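Local coordinates for hypothetical protein yibA (Escherichia coli, PDB 1OYZ) that is of unknown function, though an oxidoreductase activity has been tentatively assigned, and folds as an all-helical chain containing HEAT repeats, at residues Ala55-Ile60 with Ile77-Ile83. Residues are numbered along the deposited sequence; the frame is centred on the assembly and turned at random.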
loop_
_atom_site.group_PDB
_atom_site.type_symbol
_atom_site.label_atom_id
_atom_site.label_comp_id
_atom_site.label_asym_id
_atom_site.label_seq_id
_atom_site.Cartn_x
_atom_site.Cartn_y
_atom_site.Cartn_z
ATOM N N ALA A 55 -12.492 25.896 1.626
ATOM C CA ALA A 55 -12.478 24.475 1.964
ATOM C C ALA A 55 -11.238 24.134 2.815
ATOM O O ALA A 55 -11.333 23.376 3.770
ATOM C CB ALA A 55 -12.530 23.617 0.712
ATOM N N VAL A 56 -10.087 24.710 2.497
ATOM C CA VAL A 56 -8.890 24.432 3.292
ATOM C C VAL A 56 -9.105 24.823 4.766
ATOM O O VAL A 56 -8.861 24.018 5.693
ATOM C CB VAL A 56 -7.678 25.212 2.757
ATOM C CG1 VAL A 56 -6.452 24.979 3.663
ATOM C CG2 VAL A 56 -7.393 24.792 1.315
ATOM N N ARG A 57 -9.571 26.054 4.993
ATOM C CA ARG A 57 -9.796 26.524 6.366
ATOM C C ARG A 57 -10.757 25.636 7.144
ATOM O O ARG A 57 -10.486 25.245 8.270
ATOM C CB ARG A 57 -10.302 27.974 6.375
ATOM C CG ARG A 57 -9.209 28.998 6.077
ATOM C CD ARG A 57 -9.705 30.453 6.177
ATOM N NE ARG A 57 -10.175 30.807 7.526
ATOM C CZ ARG A 57 -11.385 30.526 8.024
ATOM N NH1 ARG A 57 -12.286 29.880 7.288
ATOM N NH2 ARG A 57 -11.693 30.884 9.275
ATOM N N LEU A 58 -11.883 25.320 6.536
ATOM C CA LEU A 58 -12.862 24.487 7.180
ATOM C C LEU A 58 -12.242 23.123 7.526
ATOM O O LEU A 58 -12.511 22.562 8.588
ATOM C CB LEU A 58 -14.052 24.327 6.245
ATOM C CG LEU A 58 -15.349 23.690 6.740
ATOM C CD1 LEU A 58 -15.174 22.175 6.853
ATOM C CD2 LEU A 58 -15.756 24.324 8.090
ATOM N N ALA A 59 -11.418 22.590 6.626
ATOM C CA ALA A 59 -10.782 21.290 6.871
ATOM C C ALA A 59 -9.866 21.362 8.101
ATOM O O ALA A 59 -9.872 20.467 8.963
ATOM C CB ALA A 59 -9.988 20.849 5.633
ATOM N N ILE A 60 -9.092 22.439 8.171
ATOM C CA ILE A 60 -8.201 22.689 9.290
ATOM C C ILE A 60 -9.042 22.774 10.567
ATOM O O ILE A 60 -8.797 22.035 11.521
ATOM C CB ILE A 60 -7.415 23.983 9.064
ATOM C CG1 ILE A 60 -6.345 23.724 7.998
ATOM C CG2 ILE A 60 -6.817 24.505 10.407
ATOM C CD1 ILE A 60 -5.722 24.992 7.417
ATOM N N ILE A 77 -9.369 15.396 3.595
ATOM C CA ILE A 77 -9.411 16.471 2.623
ATOM C C ILE A 77 -8.041 17.091 2.451
ATOM O O ILE A 77 -7.551 17.274 1.330
ATOM C CB ILE A 77 -10.437 17.560 3.044
ATOM C CG1 ILE A 77 -11.850 17.032 2.866
ATOM C CG2 ILE A 77 -10.320 18.787 2.163
ATOM C CD1 ILE A 77 -12.909 17.954 3.374
ATOM N N LEU A 78 -7.415 17.380 3.580
ATOM C CA LEU A 78 -6.102 18.007 3.623
ATOM C C LEU A 78 -4.990 17.212 2.926
ATOM O O LEU A 78 -3.981 17.774 2.526
ATOM C CB LEU A 78 -5.749 18.273 5.097
ATOM C CG LEU A 78 -5.742 19.714 5.643
ATOM C CD1 LEU A 78 -6.715 20.583 4.899
ATOM C CD2 LEU A 78 -6.028 19.720 7.141
ATOM N N GLY A 79 -5.166 15.912 2.766
ATOM C CA GLY A 79 -4.118 15.142 2.106
ATOM C C GLY A 79 -3.987 15.347 0.600
ATOM O O GLY A 79 -2.923 15.102 0.027
ATOM N N GLN A 80 -5.045 15.807 -0.061
ATOM C CA GLN A 80 -4.957 15.994 -1.508
ATOM C C GLN A 80 -5.390 17.363 -2.074
ATOM O O GLN A 80 -5.100 17.682 -3.224
ATOM C CB GLN A 80 -5.719 14.844 -2.190
ATOM C CG GLN A 80 -5.053 13.476 -1.962
ATOM C CD GLN A 80 -5.961 12.302 -2.274
ATOM O OE1 GLN A 80 -6.274 12.041 -3.433
ATOM N NE2 GLN A 80 -6.394 11.588 -1.236
ATOM N N ILE A 81 -6.066 18.174 -1.264
ATOM C CA ILE A 81 -6.526 19.490 -1.690
ATOM C C ILE A 81 -5.318 20.387 -1.985
ATOM O O ILE A 81 -4.256 20.237 -1.375
ATOM C CB ILE A 81 -7.384 20.136 -0.574
ATOM C CG1 ILE A 81 -8.263 21.264 -1.138
ATOM C CG2 ILE A 81 -6.476 20.681 0.526
ATOM C CD1 ILE A 81 -9.367 21.724 -0.158
ATOM N N LYS A 82 -5.471 21.311 -2.931
ATOM C CA LYS A 82 -4.386 22.234 -3.240
ATOM C C LYS A 82 -4.313 23.310 -2.147
ATOM O O LYS A 82 -5.339 23.794 -1.663
ATOM C CB LYS A 82 -4.600 22.870 -4.615
ATOM C CG LYS A 82 -4.285 21.919 -5.770
ATOM C CD LYS A 82 -4.276 22.649 -7.110
ATOM C CE LYS A 82 -3.427 21.920 -8.134
ATOM N NZ LYS A 82 -3.113 22.834 -9.270
ATOM N N ILE A 83 -3.098 23.658 -1.745
ATOM C CA ILE A 83 -2.885 24.662 -0.708
ATOM C C ILE A 83 -1.740 25.580 -1.071
ATOM O O ILE A 83 -0.718 25.144 -1.600
ATOM C CB ILE A 83 -2.536 24.033 0.663
ATOM C CG1 ILE A 83 -1.273 23.196 0.533
ATOM C CG2 ILE A 83 -3.719 23.197 1.184
ATOM C CD1 ILE A 83 -0.895 22.458 1.797
#
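Helical repeats illustrate a general rule: where a small residue faces the neighbouring helix, the two backbones can come close and longer side chains opposite pack against its methyl. Here A59 plays that part, with its CA 6.6 Å from the CA of I77, the nearest such approach between the two segments. I77 CG2 lies 4.1 Å from A59 CB. The CA-to-CB bond of L78 points sideways to segment 55-60, but with both chi1 (-109°) and chi2 (29°) between wells the end of the side chain comes nearer, its CD1 in a tight 3.4 Å contact with A59 CB and 4.1 Å from V56 O, its CD2 4.1 Å from I60 CG1. From I81 to I83 the backbone is extended, yet it keeps contributing apolar groups. I81, with chi1 and chi2 both t, is stretched out so that its CD1 sits 3.8 Å from A55 CB and 3.9 Å from V56 CG2. That same V56 CG2 lies 4.0 Å from I83 CG2 and 3.8 Å from K82 O, so one valine methyl fits against three successive residues. The side-chain contacts across the seam are all apolar, and the segments share no hydrogen bond; R118 of helix 105-121 donates to L78 O and I81 O. With L78 also touching V91 and L95 of helix 88-101, the arrangement joins consecutive helices 53-63 and 68-80 to the next layer, as is characteristic of an alpha-solenoid of HEAT-like repeats.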